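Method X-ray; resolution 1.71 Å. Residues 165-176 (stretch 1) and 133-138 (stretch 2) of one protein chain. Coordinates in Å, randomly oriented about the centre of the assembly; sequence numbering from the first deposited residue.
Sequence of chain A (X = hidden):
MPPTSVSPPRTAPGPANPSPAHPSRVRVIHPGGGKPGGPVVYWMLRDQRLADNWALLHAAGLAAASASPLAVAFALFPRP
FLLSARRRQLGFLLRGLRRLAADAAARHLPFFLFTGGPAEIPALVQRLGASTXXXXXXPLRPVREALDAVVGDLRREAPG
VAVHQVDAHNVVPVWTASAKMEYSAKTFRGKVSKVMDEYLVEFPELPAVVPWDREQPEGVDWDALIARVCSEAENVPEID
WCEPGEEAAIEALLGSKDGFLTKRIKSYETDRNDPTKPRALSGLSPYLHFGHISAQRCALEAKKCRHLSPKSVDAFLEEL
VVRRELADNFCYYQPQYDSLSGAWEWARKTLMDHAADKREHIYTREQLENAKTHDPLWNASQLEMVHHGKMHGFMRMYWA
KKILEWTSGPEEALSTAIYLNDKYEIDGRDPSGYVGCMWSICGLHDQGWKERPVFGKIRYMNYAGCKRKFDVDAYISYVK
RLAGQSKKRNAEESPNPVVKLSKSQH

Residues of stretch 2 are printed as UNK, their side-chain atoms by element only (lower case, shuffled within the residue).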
# COMPACT_ATOMS: atom_id res chain seq x y z
N GLN A 165 0.68 -12.56 -14.66
CA GLN A 165 0.70 -11.67 -13.50
C GLN A 165 1.79 -12.11 -12.53
O GLN A 165 1.95 -13.29 -12.24
CB GLN A 165 -0.64 -11.69 -12.78
CG GLN A 165 -0.67 -10.83 -11.52
CD GLN A 165 -2.04 -10.78 -10.92
OE1 GLN A 165 -2.67 -11.81 -10.71
NE2 GLN A 165 -2.52 -9.58 -10.65
N VAL A 166 2.54 -11.14 -12.01
CA VAL A 166 3.64 -11.45 -11.12
C VAL A 166 3.38 -10.72 -9.81
O VAL A 166 3.06 -9.54 -9.81
CB VAL A 166 4.98 -10.97 -11.73
CG1 VAL A 166 6.13 -11.20 -10.74
CG2 VAL A 166 5.26 -11.70 -13.04
N ASP A 167 3.48 -11.43 -8.68
CA ASP A 167 3.47 -10.74 -7.40
C ASP A 167 4.84 -10.13 -7.17
O ASP A 167 5.81 -10.83 -6.85
CB ASP A 167 3.09 -11.68 -6.26
CG ASP A 167 2.88 -10.95 -4.94
OD1 ASP A 167 3.34 -9.80 -4.80
OD2 ASP A 167 2.27 -11.54 -4.03
N ALA A 168 4.90 -8.81 -7.37
CA ALA A 168 6.13 -8.06 -7.19
C ALA A 168 6.15 -7.33 -5.85
O ALA A 168 7.14 -6.69 -5.51
CB ALA A 168 6.31 -7.04 -8.33
N HIS A 169 5.05 -7.40 -5.11
CA HIS A 169 4.92 -6.60 -3.89
C HIS A 169 5.24 -7.39 -2.61
O HIS A 169 5.73 -6.84 -1.63
CB HIS A 169 3.50 -6.05 -3.78
CG HIS A 169 3.42 -4.71 -3.11
ND1 HIS A 169 3.76 -3.53 -3.75
CD2 HIS A 169 3.03 -4.37 -1.86
CE1 HIS A 169 3.58 -2.52 -2.92
NE2 HIS A 169 3.13 -3.00 -1.77
N ASN A 170 4.94 -8.68 -2.62
CA ASN A 170 5.11 -9.48 -1.42
C ASN A 170 6.39 -10.32 -1.53
O ASN A 170 6.78 -10.72 -2.62
CB ASN A 170 3.91 -10.41 -1.24
CG ASN A 170 2.63 -9.65 -0.95
OD1 ASN A 170 2.57 -8.88 0.02
ND2 ASN A 170 1.62 -9.82 -1.80
N VAL A 171 7.04 -10.57 -0.39
CA VAL A 171 8.21 -11.45 -0.35
C VAL A 171 7.79 -12.86 -0.74
O VAL A 171 8.41 -13.49 -1.59
CB VAL A 171 8.88 -11.50 1.05
CG1 VAL A 171 10.09 -12.42 1.02
CG2 VAL A 171 9.29 -10.10 1.49
N VAL A 172 6.73 -13.35 -0.10
CA VAL A 172 6.19 -14.65 -0.44
C VAL A 172 4.95 -14.40 -1.28
O VAL A 172 4.04 -13.68 -0.86
CB VAL A 172 5.83 -15.47 0.82
CG1 VAL A 172 5.32 -16.86 0.44
CG2 VAL A 172 7.04 -15.60 1.77
N PRO A 173 4.89 -14.97 -2.49
CA PRO A 173 3.73 -14.73 -3.37
C PRO A 173 2.41 -14.98 -2.65
O PRO A 173 2.29 -15.96 -1.91
CB PRO A 173 3.93 -15.75 -4.49
CG PRO A 173 5.42 -15.94 -4.54
CD PRO A 173 5.92 -15.81 -3.14
N VAL A 174 1.45 -14.07 -2.84
CA VAL A 174 0.18 -14.13 -2.11
C VAL A 174 -0.56 -15.48 -2.26
O VAL A 174 -1.14 -15.98 -1.30
CB VAL A 174 -0.75 -12.97 -2.52
CG1 VAL A 174 -1.13 -13.08 -4.02
CG2 VAL A 174 -1.99 -12.97 -1.64
N TRP A 175 -0.53 -16.07 -3.46
CA TRP A 175 -1.26 -17.32 -3.69
C TRP A 175 -0.48 -18.54 -3.17
O TRP A 175 -1.02 -19.64 -3.05
CB TRP A 175 -1.59 -17.48 -5.19
CG TRP A 175 -0.52 -16.95 -6.06
CD1 TRP A 175 0.72 -17.49 -6.25
CD2 TRP A 175 -0.56 -15.75 -6.84
NE1 TRP A 175 1.45 -16.70 -7.12
CE2 TRP A 175 0.69 -15.63 -7.49
CE3 TRP A 175 -1.54 -14.78 -7.07
CZ2 TRP A 175 0.99 -14.57 -8.33
CZ3 TRP A 175 -1.24 -13.73 -7.91
CH2 TRP A 175 0.01 -13.64 -8.54
N THR A 176 0.79 -18.32 -2.83
CA THR A 176 1.65 -19.38 -2.32
C THR A 176 1.74 -19.33 -0.79
O THR A 176 1.82 -20.37 -0.13
CB THR A 176 3.05 -19.25 -2.90
OG1 THR A 176 2.98 -19.40 -4.33
CG2 THR A 176 3.98 -20.31 -2.33
N UNK A 133 1.75 -9.59 -22.29
CA UNK A 133 1.49 -8.53 -21.32
C UNK A 133 1.79 -9.08 -19.93
O UNK A 133 1.28 -10.14 -19.57
c UNK A 133 -0.47 -7.13 -20.31
c UNK A 133 0.14 -5.76 -20.48
c UNK A 133 0.03 -8.09 -21.40
c UNK A 133 -1.99 -7.04 -20.35
N UNK A 134 2.61 -8.38 -19.16
CA UNK A 134 2.89 -8.77 -17.79
C UNK A 134 2.28 -7.74 -16.85
O UNK A 134 2.53 -6.56 -16.98
c UNK A 134 4.64 -9.25 -16.03
c UNK A 134 5.06 -9.82 -18.48
c UNK A 134 4.40 -8.85 -17.50
N UNK A 135 1.47 -8.19 -15.89
CA UNK A 135 0.94 -7.25 -14.90
C UNK A 135 1.51 -7.55 -13.52
O UNK A 135 1.93 -8.68 -13.27
c UNK A 135 -0.58 -7.29 -14.87
N UNK A 136 1.54 -6.55 -12.64
CA UNK A 136 1.85 -6.79 -11.24
C UNK A 136 0.56 -7.08 -10.46
O UNK A 136 -0.51 -7.22 -11.05
c UNK A 136 2.18 -4.25 -10.79
o UNK A 136 0.95 -4.06 -10.70
o UNK A 136 2.99 -3.30 -10.98
c UNK A 136 2.74 -5.68 -10.61
N UNK A 137 0.68 -7.24 -9.14
CA UNK A 137 -0.43 -7.74 -8.34
C UNK A 137 -0.90 -6.83 -7.23
O UNK A 137 -0.10 -6.32 -6.45
c UNK A 137 -1.76 -9.61 -4.31
c UNK A 137 -1.09 -9.50 -6.64
c UNK A 137 -2.97 -10.16 -4.67
c UNK A 137 -3.25 -10.40 -6.02
c UNK A 137 -0.10 -9.10 -7.69
c UNK A 137 -2.31 -10.05 -6.99
c UNK A 137 -0.82 -9.26 -5.30
N UNK A 138 -2.22 -6.66 -7.16
CA UNK A 138 -2.88 -6.03 -6.01
C UNK A 138 -4.19 -6.73 -5.76
O UNK A 138 -4.88 -7.11 -6.71
c UNK A 138 -3.17 -4.55 -6.29
o UNK A 138 -4.08 -4.05 -5.32
O HOH W 1 2.75 -6.66 -7.19
O HOH W 2 -4.43 -7.56 -9.46

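Position 133 carries four side-chain carbons, forked at the second, and no heteroatom; the side chain lies out of reach of stretch 1. That pattern is leucine, L133, which takes no part in the contact.

At position 134 there are three carbons, one bonded to the backbone and carrying the other two, and one of the outer pair meets V166 CG2. A fork at CB made of carbon alone defines valine. V134, with chi1 at 179° (t), places V134 CG1 3.9 Å from V166 CG2, an apolar contact off the strand register between two side chains that both point sideways.

Position 135 has a single side-chain carbon, and its backbone pairs with Q165 in a parallel bridge, the CA atoms of 135 and Q165 4.6 Å apart and their CB atoms on the same face of the sheet. One carbon alone means alanine. The carbonyl of A135 does the bonding: V166 N donates to A135 O at 2.8 Å with an angle of 160°, while Q165 CA approaches A135 O at 3.2 Å in a CA-H...O contact.

Position 136 shows two carbons, the second carrying two oxygens. Toward stretch 1 it offers its backbone: Q165 NE2 donates to O of 136 at 3.1 Å and 169°, and CA of 136 lies 3.3 Å from V166 O in a second CA-H...O contact. A carboxylate one carbon from CA makes it aspartate. The CA-to-CB bond of D136 points away, and both carboxylate oxygens are hydrogen-bonded elsewhere in the structure.

Position 137 holds one carbon followed by a ring of six carbons without a heteroatom, with V174 CG1 over one ring face, 3.8 Å from the ring centroid and 23° off the normal; this is phenylalanine. F137 points toward stretch 1. Q165 NE2 sits at the ring edge, 3.7 Å from F137 CD2. W175 turns the edge of its six-membered ring toward the F137 face, with centroids 5.5 Å apart and planes at 73°.

Position 138 has one carbon and one oxygen, giving serine. S138 points away, but water 2 links it to stretch 1, donating to S138 O at 2.8 Å and accepting a weak bond from Q165 NE2 at 3.0 Å.

The contact therefore begins as a short parallel pairing and ends around one aromatic ring. Water 1 continues the link beyond the bridge, accepting from F137 N at 2.9 Å and A168 N at 3.0 Å. The loop that brings V174 to the ring is braced by D167, whose OD2 accepts from N170 ND2 and V174 N, each at 2.9 Å. F137 contributes the largest covered area, 131 Å² of the 438 Å² buried in total.

Stretch 2 133-138: LVADFS
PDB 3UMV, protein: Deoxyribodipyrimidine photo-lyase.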